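Local coordinates for DUF4785 domain-containing protein (Legionella pneumophila subsp. pneumophila, PDB 4KH9), which is of unknown function but binds calcium and is built from three domains, the second and third of the E-set immunoglobulin-like type, at residues Q7-Y12 and D288-S293; E13-S18 and N232-N237; P266-M271 and L349-Y354; R294-S299 and T315-Q320. All blocks are in the same frame, centred on the assembly; numbering follows the deposited sequence. Where two conformers were deposited one is given.

Contact 1. Residues Q7-Y12 and D288-S293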
loop_
_atom_site.group_PDB
_atom_site.type_symbol
_atom_site.label_atom_id
_atom_site.label_comp_id
_atom_site.label_asym_id
_atom_site.label_seq_id
_atom_site.Cartn_x
_atom_site.Cartn_y
_atom_site.Cartn_z
ATOM N N GLN A 7 -11.756 -20.125 -11.642
ATOM C CA GLN A 7 -10.908 -18.944 -11.798
ATOM C C GLN A 7 -10.040 -19.145 -13.040
ATOM O O GLN A 7 -9.144 -19.987 -13.016
ATOM C CB GLN A 7 -10.054 -18.681 -10.529
ATOM C CG GLN A 7 -9.064 -17.498 -10.634
ATOM C CD GLN A 7 -8.114 -17.398 -9.442
ATOM O OE1 GLN A 7 -8.429 -16.774 -8.418
ATOM N NE2 GLN A 7 -6.926 -18.017 -9.533
ATOM N N PRO A 8 -10.308 -18.430 -14.154
ATOM C CA PRO A 8 -9.435 -18.555 -15.336
ATOM C C PRO A 8 -7.989 -18.194 -14.997
ATOM O O PRO A 8 -7.762 -17.222 -14.292
ATOM C CB PRO A 8 -10.038 -17.544 -16.323
ATOM C CG PRO A 8 -11.432 -17.347 -15.855
ATOM C CD PRO A 8 -11.348 -17.406 -14.374
ATOM N N THR A 9 -7.025 -18.993 -15.445
ATOM C CA THR A 9 -5.628 -18.711 -15.131
ATOM C C THR A 9 -5.034 -17.715 -16.149
ATOM O O THR A 9 -5.521 -17.574 -17.271
ATOM C CB THR A 9 -4.771 -19.985 -15.032
ATOM O OG1 THR A 9 -4.670 -20.593 -16.303
ATOM C CG2 THR A 9 -5.274 -20.975 -14.000
ATOM N N LYS A 10 -3.959 -17.047 -15.746
ATOM C CA LYS A 10 -3.255 -16.065 -16.552
ATOM C C LYS A 10 -1.747 -16.313 -16.411
ATOM O O LYS A 10 -1.244 -16.478 -15.300
ATOM C CB LYS A 10 -3.672 -14.635 -16.099
ATOM C CG LYS A 10 -2.899 -13.473 -16.728
ATOM C CD LYS A 10 -3.278 -13.147 -18.148
ATOM C CE LYS A 10 -2.582 -11.873 -18.536
ATOM N NZ LYS A 10 -2.592 -11.656 -19.995
ATOM N N ALA A 11 -1.045 -16.395 -17.534
ATOM C CA ALA A 11 0.406 -16.594 -17.514
ATOM C C ALA A 11 1.123 -15.257 -17.294
ATOM O O ALA A 11 0.563 -14.198 -17.590
ATOM C CB ALA A 11 0.871 -17.240 -18.818
ATOM N N TYR A 12 2.349 -15.311 -16.749
ATOM C CA TYR A 12 3.197 -14.139 -16.565
ATOM C C TYR A 12 4.651 -14.533 -16.873
ATOM O O TYR A 12 5.009 -15.712 -16.805
ATOM C CB TYR A 12 3.043 -13.511 -15.169
ATOM C CG TYR A 12 3.602 -14.320 -14.019
ATOM C CD1 TYR A 12 2.874 -15.366 -13.461
ATOM C CD2 TYR A 12 4.825 -13.991 -13.434
ATOM C CE1 TYR A 12 3.375 -16.108 -12.393
ATOM C CE2 TYR A 12 5.318 -14.701 -12.337
ATOM C CZ TYR A 12 4.587 -15.762 -11.820
ATOM O OH TYR A 12 5.060 -16.497 -10.755
ATOM N N ASP A 288 -4.859 -26.186 -12.080
ATOM C CA ASP A 288 -4.597 -25.744 -13.446
ATOM C C ASP A 288 -3.489 -24.667 -13.359
ATOM O O ASP A 288 -3.664 -23.687 -12.655
ATOM C CB ASP A 288 -5.885 -25.235 -14.135
ATOM C CG ASP A 288 -5.714 -24.904 -15.615
ATOM O OD1 ASP A 288 -4.884 -25.568 -16.285
ATOM O OD2 ASP A 288 -6.444 -24.020 -16.112
ATOM N N VAL A 289 -2.330 -24.916 -13.954
ATOM C CA VAL A 289 -1.162 -24.022 -13.878
ATOM C C VAL A 289 -0.920 -23.398 -15.257
ATOM O O VAL A 289 -0.892 -24.123 -16.253
ATOM C CB VAL A 289 0.106 -24.797 -13.368
ATOM C CG1 VAL A 289 1.339 -23.911 -13.354
ATOM C CG2 VAL A 289 -0.119 -25.418 -11.993
ATOM N N ALA A 290 -0.715 -22.065 -15.298
ATOM C CA ALA A 290 -0.453 -21.305 -16.523
ATOM C C ALA A 290 1.036 -21.017 -16.687
ATOM O O ALA A 290 1.514 -20.941 -17.822
ATOM C CB ALA A 290 -1.237 -19.993 -16.496
ATOM N N THR A 291 1.765 -20.820 -15.562
ATOM C CA THR A 291 3.194 -20.475 -15.573
ATOM C C THR A 291 3.988 -21.417 -14.667
ATOM O O THR A 291 3.604 -21.627 -13.518
ATOM C CB THR A 291 3.378 -19.007 -15.145
ATOM O OG1 THR A 291 2.902 -18.173 -16.189
ATOM C CG2 THR A 291 4.825 -18.634 -14.850
ATOM N N ALA A 292 5.119 -21.939 -15.188
ATOM C CA ALA A 292 6.049 -22.814 -14.480
ATOM C C ALA A 292 6.614 -22.074 -13.261
ATOM O O ALA A 292 7.196 -20.992 -13.398
ATOM C CB ALA A 292 7.172 -23.263 -15.423
ATOM N N SER A 293 6.353 -22.602 -12.063
ATOM C CA SER A 293 6.794 -21.949 -10.828
ATOM C C SER A 293 6.688 -22.894 -9.674
ATOM O O SER A 293 6.233 -24.023 -9.829
ATOM C CB SER A 293 5.949 -20.692 -10.559
ATOM O OG SER A 293 6.482 -19.887 -9.518
#
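Tyr12 and Thr291 join the N-terminal loop to the turn between two strands of the E-set, immunoglobulin-like C-terminal domain. The turn leaves strand 281-289 and leads into strand 293-302, which belongs to the facing sheet. The polar link is a hydrogen bond from Tyr12 N to Thr291 OG1, 3.0 Å long with an N-H...O angle of 162°. Thr291 OG1 lies beside its own backbone N and anti to the carbonyl carbon (chi1 -71°), facing the loop. Ala11 CA also sits close to this oxygen.

The aromatic contact involves the same two residues. The Thr291 side chain crosses that of Tyr12 at about a right angle. Its methyl CG2 sits over one face of the ring, offset toward the rim, in a CH-pi contact 4.2 Å from the ring centroid. The far end of the ring is held elsewhere, because Tyr12 OH is hydrogen-bonded to Asp353 OD2. Ser293 OG bonds to OD1 of the same aspartate.

Apolar packing continues along the loop. The methyl groups of Ala11 and Ala290 meet at 4.2 Å between their CB atoms. Ala290 CB also lies close to Thr9 OG1 (3.5 Å) and to the backbone oxygen Lys10 O. Lys10 itself turns away and forms a salt bridge with Glu230. Thr9 reaches Asp288, with Thr9 CG2 3.4 Å from Asp288 O.

Contact 2. Residues E13-S18 and N232-N237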
loop_
_atom_site.group_PDB
_atom_site.type_symbol
_atom_site.label_atom_id
_atom_site.label_comp_id
_atom_site.label_asym_id
_atom_site.label_seq_id
_atom_site.Cartn_x
_atom_site.Cartn_y
_atom_site.Cartn_z
ATOM N N GLU A 13 5.457 -13.550 -17.285
ATOM C CA GLU A 13 6.875 -13.729 -17.575
ATOM C C GLU A 13 7.606 -13.573 -16.267
ATOM O O GLU A 13 7.559 -12.506 -15.661
ATOM C CB GLU A 13 7.380 -12.740 -18.660
ATOM C CG GLU A 13 6.733 -12.917 -20.030
ATOM C CD GLU A 13 7.270 -12.031 -21.142
ATOM O OE1 GLU A 13 8.498 -11.779 -21.176
ATOM O OE2 GLU A 13 6.465 -11.635 -22.016
ATOM N N CYS A 14 8.201 -14.664 -15.788
ATOM C CA CYS A 14 8.883 -14.699 -14.506
ATOM C C CYS A 14 10.370 -14.853 -14.693
ATOM O O CYS A 14 10.812 -15.782 -15.372
ATOM C CB CYS A 14 8.323 -15.819 -13.644
ATOM S SG CYS A 14 8.752 -15.671 -11.894
ATOM N N GLU A 15 11.142 -13.942 -14.080
ATOM C CA GLU A 15 12.608 -13.918 -14.158
ATOM C C GLU A 15 13.248 -14.730 -13.039
ATOM O O GLU A 15 14.282 -15.354 -13.269
ATOM C CB GLU A 15 13.153 -12.466 -14.126
ATOM C CG GLU A 15 12.712 -11.625 -12.932
ATOM C CD GLU A 15 13.245 -10.207 -12.845
ATOM O OE1 GLU A 15 13.797 -9.698 -13.848
ATOM O OE2 GLU A 15 13.068 -9.587 -11.773
ATOM N N ASN A 16 12.639 -14.731 -11.838
ATOM C CA ASN A 16 13.200 -15.397 -10.666
ATOM C C ASN A 16 12.695 -16.838 -10.450
ATOM O O ASN A 16 13.218 -17.503 -9.550
ATOM C CB ASN A 16 12.891 -14.573 -9.415
ATOM C CG ASN A 16 11.424 -14.452 -9.089
ATOM O OD1 ASN A 16 10.622 -13.929 -9.873
ATOM N ND2 ASN A 16 11.053 -14.890 -7.898
ATOM N N CYS A 17 11.704 -17.315 -11.241
ATOM C CA CYS A 17 11.113 -18.650 -11.061
ATOM C C CYS A 17 12.150 -19.766 -11.223
ATOM O O CYS A 17 12.108 -20.702 -10.434
ATOM C CB CYS A 17 9.918 -18.873 -11.984
ATOM S SG CYS A 17 8.353 -18.216 -11.328
ATOM N N SER A 18 13.096 -19.653 -12.187
ATOM C CA SER A 18 14.174 -20.633 -12.433
ATOM C C SER A 18 15.040 -20.897 -11.180
ATOM O O SER A 18 15.560 -21.997 -11.004
ATOM C CB SER A 18 15.078 -20.140 -13.560
ATOM O OG SER A 18 14.386 -20.167 -14.796
ATOM N N ASN A 232 5.022 -9.358 -12.599
ATOM C CA ASN A 232 5.182 -10.005 -11.313
ATOM C C ASN A 232 5.612 -8.921 -10.296
ATOM O O ASN A 232 6.576 -8.206 -10.540
ATOM C CB ASN A 232 6.198 -11.164 -11.444
ATOM C CG ASN A 232 6.610 -11.828 -10.153
ATOM O OD1 ASN A 232 5.988 -11.686 -9.111
ATOM N ND2 ASN A 232 7.681 -12.596 -10.194
ATOM N N ASP A 233 4.878 -8.777 -9.190
ATOM C CA ASP A 233 5.191 -7.753 -8.186
ATOM C C ASP A 233 6.310 -8.179 -7.209
ATOM O O ASP A 233 6.794 -7.330 -6.466
ATOM C CB ASP A 233 3.923 -7.378 -7.400
ATOM C CG ASP A 233 2.864 -6.691 -8.249
ATOM O OD1 ASP A 233 3.227 -6.063 -9.274
ATOM O OD2 ASP A 233 1.700 -6.705 -7.853
ATOM N N ARG A 234 6.711 -9.471 -7.219
ATOM C CA ARG A 234 7.766 -10.089 -6.400
ATOM C C ARG A 234 7.629 -9.738 -4.884
ATOM O O ARG A 234 8.594 -9.318 -4.223
ATOM C CB ARG A 234 9.170 -9.705 -6.907
ATOM C CG ARG A 234 9.453 -10.095 -8.351
ATOM C CD ARG A 234 10.907 -9.901 -8.689
ATOM N NE ARG A 234 11.724 -10.919 -8.026
ATOM C CZ ARG A 234 13.046 -10.991 -8.107
ATOM N NH1 ARG A 234 13.724 -10.104 -8.824
ATOM N NH2 ARG A 234 13.704 -11.940 -7.456
ATOM N N GLY A 235 6.431 -9.932 -4.357
ATOM C CA GLY A 235 6.125 -9.674 -2.952
ATOM C C GLY A 235 5.811 -8.230 -2.601
ATOM O O GLY A 235 5.218 -7.981 -1.549
ATOM N N GLU A 236 6.166 -7.277 -3.488
ATOM C CA GLU A 236 5.944 -5.844 -3.257
ATOM C C GLU A 236 4.479 -5.453 -3.510
ATOM O O GLU A 236 3.760 -6.122 -4.267
ATOM C CB GLU A 236 6.875 -4.991 -4.133
ATOM C CG GLU A 236 8.364 -5.218 -3.931
ATOM C CD GLU A 236 9.225 -4.602 -5.020
ATOM O OE1 GLU A 236 9.112 -5.028 -6.193
ATOM O OE2 GLU A 236 10.042 -3.712 -4.693
ATOM N N ASN A 237 4.042 -4.367 -2.858
ATOM C CA ASN A 237 2.681 -3.881 -2.970
ATOM C C ASN A 237 2.537 -2.662 -3.889
ATOM O O ASN A 237 3.508 -2.017 -4.274
ATOM C CB ASN A 237 2.129 -3.528 -1.588
ATOM C CG ASN A 237 1.819 -4.732 -0.731
ATOM O OD1 ASN A 237 1.368 -5.794 -1.205
ATOM N ND2 ASN A 237 2.027 -4.572 0.557
#
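Asn232 ND2 is approached by two groups of the 13-18 loop. Asn16 OD1 lies 3.2 Å from Asn232 ND2, and Cys14 SG is 3.7 Å from the same nitrogen. Asn232 ND2 also donates a hydrogen bond to Gly355 O. The two Asn side chains cross at about a right angle, yet their amide planes are nearly coplanar, 26° apart. At the other branch, Asn232 OD1 accepts from Arg234 N at 3.0 Å and closes an Asx turn. This overlaps a type I' beta turn from Asp233 to Glu236.

The Arg234 and Asn16 side chains run past each other in opposite directions. A bend at chi3 (72°) places Arg234 NE beside Asn16. Asn16 CB packs against one guanidinium face, 3.4 Å from Arg234 NH2. Glu15 OE2 forms a salt bridge with Arg234 NH1 at 3.1 Å, the carboxylate and guanidinium planes 83° apart.

A disulfide between Cys14 and Cys17 has been observed in this protein. Here Cys14 SG and Cys17 SG are 2.6 Å apart, too long for an intact bond, so its state is doubtful. The contact joins this loop to a turn of the central E-set domain. Its chemistry is mostly polar, with an ion pair at the surface, where solvent would probably weaken the attraction.

Contact 3. Residues P266-M271 and L349-Y354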
loop_
_atom_site.group_PDB
_atom_site.type_symbol
_atom_site.label_atom_id
_atom_site.label_comp_id
_atom_site.label_asym_id
_atom_site.label_seq_id
_atom_site.Cartn_x
_atom_site.Cartn_y
_atom_site.Cartn_z
ATOM N N PRO A 266 -3.406 -14.506 -11.583
ATOM C CA PRO A 266 -3.934 -15.847 -11.234
ATOM C C PRO A 266 -3.201 -16.932 -12.035
ATOM O O PRO A 266 -3.760 -17.530 -12.954
ATOM C CB PRO A 266 -5.417 -15.731 -11.603
ATOM C CG PRO A 266 -5.468 -14.717 -12.708
ATOM C CD PRO A 266 -4.362 -13.740 -12.426
ATOM N N SER A 267 -1.916 -17.156 -11.693
ATOM C CA SER A 267 -0.972 -18.074 -12.371
ATOM C C SER A 267 -1.370 -19.543 -12.245
ATOM O O SER A 267 -0.852 -20.376 -12.988
ATOM C CB SER A 267 0.422 -17.887 -11.799
ATOM O OG SER A 267 0.398 -17.840 -10.379
ATOM N N ALA A 268 -2.257 -19.864 -11.289
ATOM C CA ALA A 268 -2.750 -21.226 -11.062
ATOM C C ALA A 268 -4.046 -21.185 -10.274
ATOM O O ALA A 268 -4.283 -20.239 -9.508
ATOM C CB ALA A 268 -1.706 -22.065 -10.331
ATOM N N SER A 269 -4.906 -22.189 -10.493
ATOM C CA SER A 269 -6.188 -22.272 -9.814
ATOM C C SER A 269 -6.494 -23.679 -9.341
ATOM O O SER A 269 -6.105 -24.641 -9.987
ATOM C CB SER A 269 -7.308 -21.806 -10.743
ATOM O OG SER A 269 -7.160 -20.433 -11.063
ATOM N N LEU A 270 -7.187 -23.783 -8.207
ATOM C CA LEU A 270 -7.695 -25.049 -7.657
ATOM C C LEU A 270 -9.054 -25.332 -8.301
ATOM O O LEU A 270 -9.864 -24.403 -8.445
ATOM C CB LEU A 270 -7.806 -25.004 -6.127
ATOM C CG LEU A 270 -6.553 -24.643 -5.328
ATOM C CD1 LEU A 270 -6.888 -24.520 -3.860
ATOM C CD2 LEU A 270 -5.431 -25.661 -5.539
HETATM N N MSE A 271 -9.321 -26.596 -8.682
HETATM C CA MSE A 271 -10.580 -26.928 -9.364
HETATM C C MSE A 271 -11.484 -27.896 -8.582
HETATM O O MSE A 271 -12.670 -27.622 -8.430
HETATM C CB MSE A 271 -10.284 -27.531 -10.741
HETATM C CG MSE A 271 -9.551 -26.573 -11.673
HETATM SE SE MSE A 271 -8.928 -27.457 -13.284
HETATM C CE MSE A 271 -10.710 -27.924 -14.097
ATOM N N LEU A 349 -8.692 -23.446 1.572
ATOM C CA LEU A 349 -7.837 -23.961 0.519
ATOM C C LEU A 349 -7.157 -22.772 -0.141
ATOM O O LEU A 349 -7.815 -21.992 -0.833
ATOM C CB LEU A 349 -8.614 -24.810 -0.490
ATOM C CG LEU A 349 -9.209 -26.109 0.031
ATOM C CD1 LEU A 349 -10.097 -26.718 -1.008
ATOM C CD2 LEU A 349 -8.123 -27.089 0.455
ATOM N N ARG A 350 -5.859 -22.600 0.135
ATOM C CA ARG A 350 -5.048 -21.479 -0.367
ATOM C C ARG A 350 -3.886 -21.979 -1.234
ATOM O O ARG A 350 -3.210 -22.945 -0.864
ATOM C CB ARG A 350 -4.505 -20.654 0.811
ATOM C CG ARG A 350 -5.617 -19.899 1.530
ATOM C CD ARG A 350 -5.167 -19.137 2.752
ATOM N NE ARG A 350 -6.334 -18.589 3.443
ATOM C CZ ARG A 350 -6.334 -18.162 4.700
ATOM N NH1 ARG A 350 -5.224 -18.209 5.425
ATOM N NH2 ARG A 350 -7.451 -17.705 5.249
ATOM N N LEU A 351 -3.659 -21.322 -2.376
ATOM C CA LEU A 351 -2.562 -21.693 -3.247
ATOM C C LEU A 351 -1.634 -20.486 -3.406
ATOM O O LEU A 351 -2.083 -19.412 -3.792
ATOM C CB LEU A 351 -3.080 -22.219 -4.602
ATOM C CG LEU A 351 -2.018 -22.760 -5.570
ATOM C CD1 LEU A 351 -1.492 -24.109 -5.111
ATOM C CD2 LEU A 351 -2.607 -22.921 -6.945
ATOM N N ILE A 352 -0.359 -20.659 -3.026
ATOM C CA ILE A 352 0.652 -19.598 -3.060
ATOM C C ILE A 352 1.574 -19.821 -4.239
ATOM O O ILE A 352 2.003 -20.944 -4.461
ATOM C CB ILE A 352 1.477 -19.526 -1.720
ATOM C CG1 ILE A 352 0.558 -19.260 -0.513
ATOM C CG2 ILE A 352 2.585 -18.434 -1.779
ATOM C CD1 ILE A 352 1.174 -19.477 0.856
ATOM N N ASP A 353 1.935 -18.752 -4.921
ATOM C CA ASP A 353 2.931 -18.757 -5.993
ATOM C C ASP A 353 4.174 -18.126 -5.409
ATOM O O ASP A 353 4.171 -16.925 -5.183
ATOM C CB ASP A 353 2.420 -18.011 -7.246
ATOM C CG ASP A 353 3.393 -17.909 -8.412
ATOM O OD1 ASP A 353 4.577 -18.301 -8.250
ATOM O OD2 ASP A 353 2.964 -17.483 -9.498
ATOM N N TYR A 354 5.250 -18.910 -5.188
ATOM C CA TYR A 354 6.481 -18.372 -4.608
ATOM C C TYR A 354 7.238 -17.479 -5.577
ATOM O O TYR A 354 8.087 -16.705 -5.129
ATOM C CB TYR A 354 7.391 -19.481 -4.107
ATOM C CG TYR A 354 6.885 -20.093 -2.820
ATOM C CD1 TYR A 354 7.020 -19.423 -1.611
ATOM C CD2 TYR A 354 6.336 -21.366 -2.801
ATOM C CE1 TYR A 354 6.604 -19.997 -0.416
ATOM C CE2 TYR A 354 5.928 -21.959 -1.610
ATOM C CZ TYR A 354 6.042 -21.261 -0.419
ATOM O OH TYR A 354 5.629 -21.827 0.761
#
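Leu351 of strand 345-353 packs between Ala268 and Leu270 of strand 268-278. These strands belong to the two facing sheets of the C-terminal E-set domain. Their short segments run nearly antiparallel, with the axes 7.9 Å apart at closest approach. The strands therefore meet through side chains, as in a beta sandwich.

One methyl of Leu351 does most of the filling. Leu351 CG is anti to the backbone N (chi1 -175°), and the CD2 branch reaches the opposite strand. There CD2 touches the small Ala268 side chain, 3.6 Å from Ala268 CB. The short alanine side chain lets this methyl approach the strand. On its other side Leu351 CD2 meets Leu270 CD2 at 4.2 Å. The second branch of Leu270 points to Leu349, two residues earlier on the strand, with Leu270 CD1 3.8 Å from Leu349 CB. Leu270 thus straddles the two leucines, crossing each at a slant.

At one end the apolar row gives way to a hydrogen bond. Ser267 OG donates to Asp353 OD2 at 2.7 Å, on the anti side of the carboxylate and 27° out of its plane. Gln356 NE2 joins Tyr12 at this buried oxygen, and Gly355 N joins Ser293 at OD1.

Val285 and Val287 of strand 281-289 pack beside the leucines, Tyr361 of strand 358-368 touches Leu270, and Tyr295 of strand 293-302 touches Ala268.

Contact 4. Residues R294-S299 and T315-Q320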
loop_
_atom_site.group_PDB
_atom_site.type_symbol
_atom_site.label_atom_id
_atom_site.label_comp_id
_atom_site.label_asym_id
_atom_site.label_seq_id
_atom_site.Cartn_x
_atom_site.Cartn_y
_atom_site.Cartn_z
ATOM N N ARG A 294 7.081 -22.421 -8.496
ATOM C CA ARG A 294 6.916 -23.176 -7.259
ATOM C C ARG A 294 5.632 -22.714 -6.592
ATOM O O ARG A 294 5.424 -21.520 -6.359
ATOM C CB ARG A 294 8.133 -23.027 -6.335
ATOM C CG ARG A 294 8.022 -23.901 -5.096
ATOM C CD ARG A 294 9.273 -23.802 -4.250
ATOM N NE ARG A 294 9.199 -24.721 -3.118
ATOM C CZ ARG A 294 9.350 -26.041 -3.186
ATOM N NH1 ARG A 294 9.552 -26.636 -4.355
ATOM N NH2 ARG A 294 9.256 -26.779 -2.094
ATOM N N TYR A 295 4.767 -23.668 -6.281
ATOM C CA TYR A 295 3.476 -23.382 -5.668
ATOM C C TYR A 295 3.305 -24.144 -4.370
ATOM O O TYR A 295 3.812 -25.274 -4.226
ATOM C CB TYR A 295 2.336 -23.769 -6.624
ATOM C CG TYR A 295 2.316 -22.979 -7.910
ATOM C CD1 TYR A 295 1.612 -21.783 -8.005
ATOM C CD2 TYR A 295 2.958 -23.448 -9.048
ATOM C CE1 TYR A 295 1.592 -21.046 -9.192
ATOM C CE2 TYR A 295 2.923 -22.733 -10.249
ATOM C CZ TYR A 295 2.221 -21.539 -10.321
ATOM O OH TYR A 295 2.220 -20.797 -11.480
ATOM N N ALA A 296 2.555 -23.550 -3.433
ATOM C CA ALA A 296 2.258 -24.229 -2.180
ATOM C C ALA A 296 0.787 -24.275 -1.970
ATOM O O ALA A 296 0.107 -23.255 -2.055
ATOM C CB ALA A 296 2.938 -23.549 -1.003
ATOM N N LEU A 297 0.282 -25.463 -1.726
ATOM C CA LEU A 297 -1.110 -25.671 -1.385
ATOM C C LEU A 297 -1.208 -25.787 0.114
ATOM O O LEU A 297 -0.633 -26.710 0.684
ATOM C CB LEU A 297 -1.644 -26.915 -2.082
ATOM C CG LEU A 297 -3.050 -27.362 -1.695
ATOM C CD1 LEU A 297 -4.099 -26.283 -2.028
ATOM C CD2 LEU A 297 -3.375 -28.664 -2.351
ATOM N N GLN A 298 -1.928 -24.857 0.757
ATOM C CA GLN A 298 -2.088 -24.839 2.208
ATOM C C GLN A 298 -3.536 -25.059 2.586
ATOM O O GLN A 298 -4.413 -24.470 1.964
ATOM C CB GLN A 298 -1.605 -23.504 2.765
ATOM C CG GLN A 298 -1.158 -23.585 4.205
ATOM C CD GLN A 298 -0.815 -22.223 4.744
ATOM O OE1 GLN A 298 -1.577 -21.634 5.522
ATOM N NE2 GLN A 298 0.349 -21.711 4.360
ATOM N N SER A 299 -3.777 -25.894 3.616
ATOM C CA SER A 299 -5.108 -26.226 4.134
ATOM C C SER A 299 -5.084 -26.363 5.647
ATOM O O SER A 299 -4.037 -26.652 6.219
ATOM C CB SER A 299 -5.616 -27.517 3.514
ATOM O OG SER A 299 -7.005 -27.690 3.768
ATOM N N THR A 315 -2.496 -27.520 10.471
ATOM C CA THR A 315 -2.304 -26.945 9.150
ATOM C C THR A 315 -1.387 -27.880 8.368
ATOM O O THR A 315 -0.441 -28.420 8.943
ATOM C CB THR A 315 -1.746 -25.499 9.216
ATOM O OG1 THR A 315 -2.597 -24.711 10.031
ATOM C CG2 THR A 315 -1.647 -24.832 7.844
ATOM N N SER A 316 -1.673 -28.058 7.067
ATOM C CA SER A 316 -0.891 -28.890 6.153
ATOM C C SER A 316 -0.499 -28.073 4.947
ATOM O O SER A 316 -1.282 -27.242 4.507
ATOM C CB SER A 316 -1.686 -30.122 5.730
ATOM O OG SER A 316 -1.046 -30.842 4.690
ATOM N N GLN A 317 0.707 -28.295 4.434
ATOM C CA GLN A 317 1.193 -27.562 3.291
ATOM C C GLN A 317 1.990 -28.464 2.343
ATOM O O GLN A 317 2.976 -29.069 2.752
ATOM C CB GLN A 317 2.052 -26.371 3.747
ATOM C CG GLN A 317 2.515 -25.518 2.587
ATOM C CD GLN A 317 3.210 -24.277 3.050
ATOM O OE1 GLN A 317 2.574 -23.241 3.235
ATOM N NE2 GLN A 317 4.511 -24.357 3.266
ATOM N N ARG A 318 1.580 -28.488 1.070
ATOM C CA ARG A 318 2.257 -29.205 -0.009
ATOM C C ARG A 318 2.883 -28.191 -0.952
ATOM O O ARG A 318 2.158 -27.435 -1.592
ATOM C CB ARG A 318 1.264 -30.127 -0.765
ATOM C CG ARG A 318 1.823 -30.792 -2.057
ATOM C CD ARG A 318 2.871 -31.884 -1.823
ATOM N NE ARG A 318 2.315 -33.008 -1.063
ATOM C CZ ARG A 318 2.981 -34.100 -0.714
ATOM N NH1 ARG A 318 4.244 -34.258 -1.078
ATOM N NH2 ARG A 318 2.389 -35.040 0.003
ATOM N N ALA A 319 4.208 -28.161 -1.029
ATOM C CA ALA A 319 4.951 -27.246 -1.910
ATOM C C ALA A 319 5.745 -28.046 -2.937
ATOM O O ALA A 319 6.454 -28.983 -2.581
ATOM C CB ALA A 319 5.873 -26.347 -1.089
ATOM N N GLN A 320 5.562 -27.735 -4.221
ATOM C CA GLN A 320 6.266 -28.414 -5.305
ATOM C C GLN A 320 6.405 -27.506 -6.521
ATOM O O GLN A 320 5.770 -26.454 -6.586
ATOM C CB GLN A 320 5.587 -29.744 -5.699
ATOM C CG GLN A 320 4.108 -29.704 -6.031
ATOM C CD GLN A 320 3.589 -31.117 -6.110
ATOM O OE1 GLN A 320 3.053 -31.666 -5.133
ATOM N NE2 GLN A 320 3.773 -31.758 -7.254
#
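Gln298 and Gln317 face each other across a beta hairpin of the C-terminal E-set domain, formed by strands 293-302 and 312-322. They are a non-hydrogen-bonded antiparallel pair, and their side chains supply the bond instead. Gln298 NE2 donates to Gln317 OE1 at 2.9 Å with an N-H...O angle of 154°. Both chains are extended beyond CG, and their amide planes are turned 39° apart. Gln298 OE1 is held by Tyr348 OH.

Ala296 and Ala319 form the next pair on this face, with CB atoms 4.1 Å apart. The Gln317 chain packs against Ala296, with Gln317 CG 4.1 Å from Ala296 CB. Beyond the glutamine pair, Thr315 CG2 packs against Gln298 CG.

The opposite face carries Tyr295, Leu297 and Ser299, paired with Gln320, Arg318 and Ser316. Here the long side chains diverge. Tyr295 leads away to bond Thr291 O, and Arg318 bends away to Gln330 O and Asn24 OD1. Paired main-chain bonds join the strands at all three positions, the shortest from Leu297 N to Arg318 O at 2.7 Å.

Gln317 lies about 5 Å, side chain to side chain, from Asp27, a calcium ligand that has no ion bound in this model.

Arg294 lies near the open end of the hairpin, far from its connecting loop. Its chain is extended from CG to NE, and its guanidinium bonds through NH1 to Glu23 O and Ser21 O. One guanidinium face lies over the Ala319-Gln320 peptide, and Arg294 NH2 is 3.6 Å from Ala319 CB.

How the contacts relate
Contacts 3 and 4 are buried in the C-terminal domain, contact 1 is partly buried at its edge, and contact 2 lies at the surface. Contact 4 works within one sheet, through main-chain bonds. Contact 3 works between sheets, through leucine packing. They share a sheet: Ile352 N is 2.8 Å from Ala296 O. Contacts 1 and 2 use successive parts of the N-terminal loop, first against the C-terminal domain and then against the central one. Their chemistry shifts from methyl packing with one hydrogen bond to amides and an ion pair. Asp353 connects contacts 1 and 3, and Cys17 of contact 2 packs on Ser293 of contact 1.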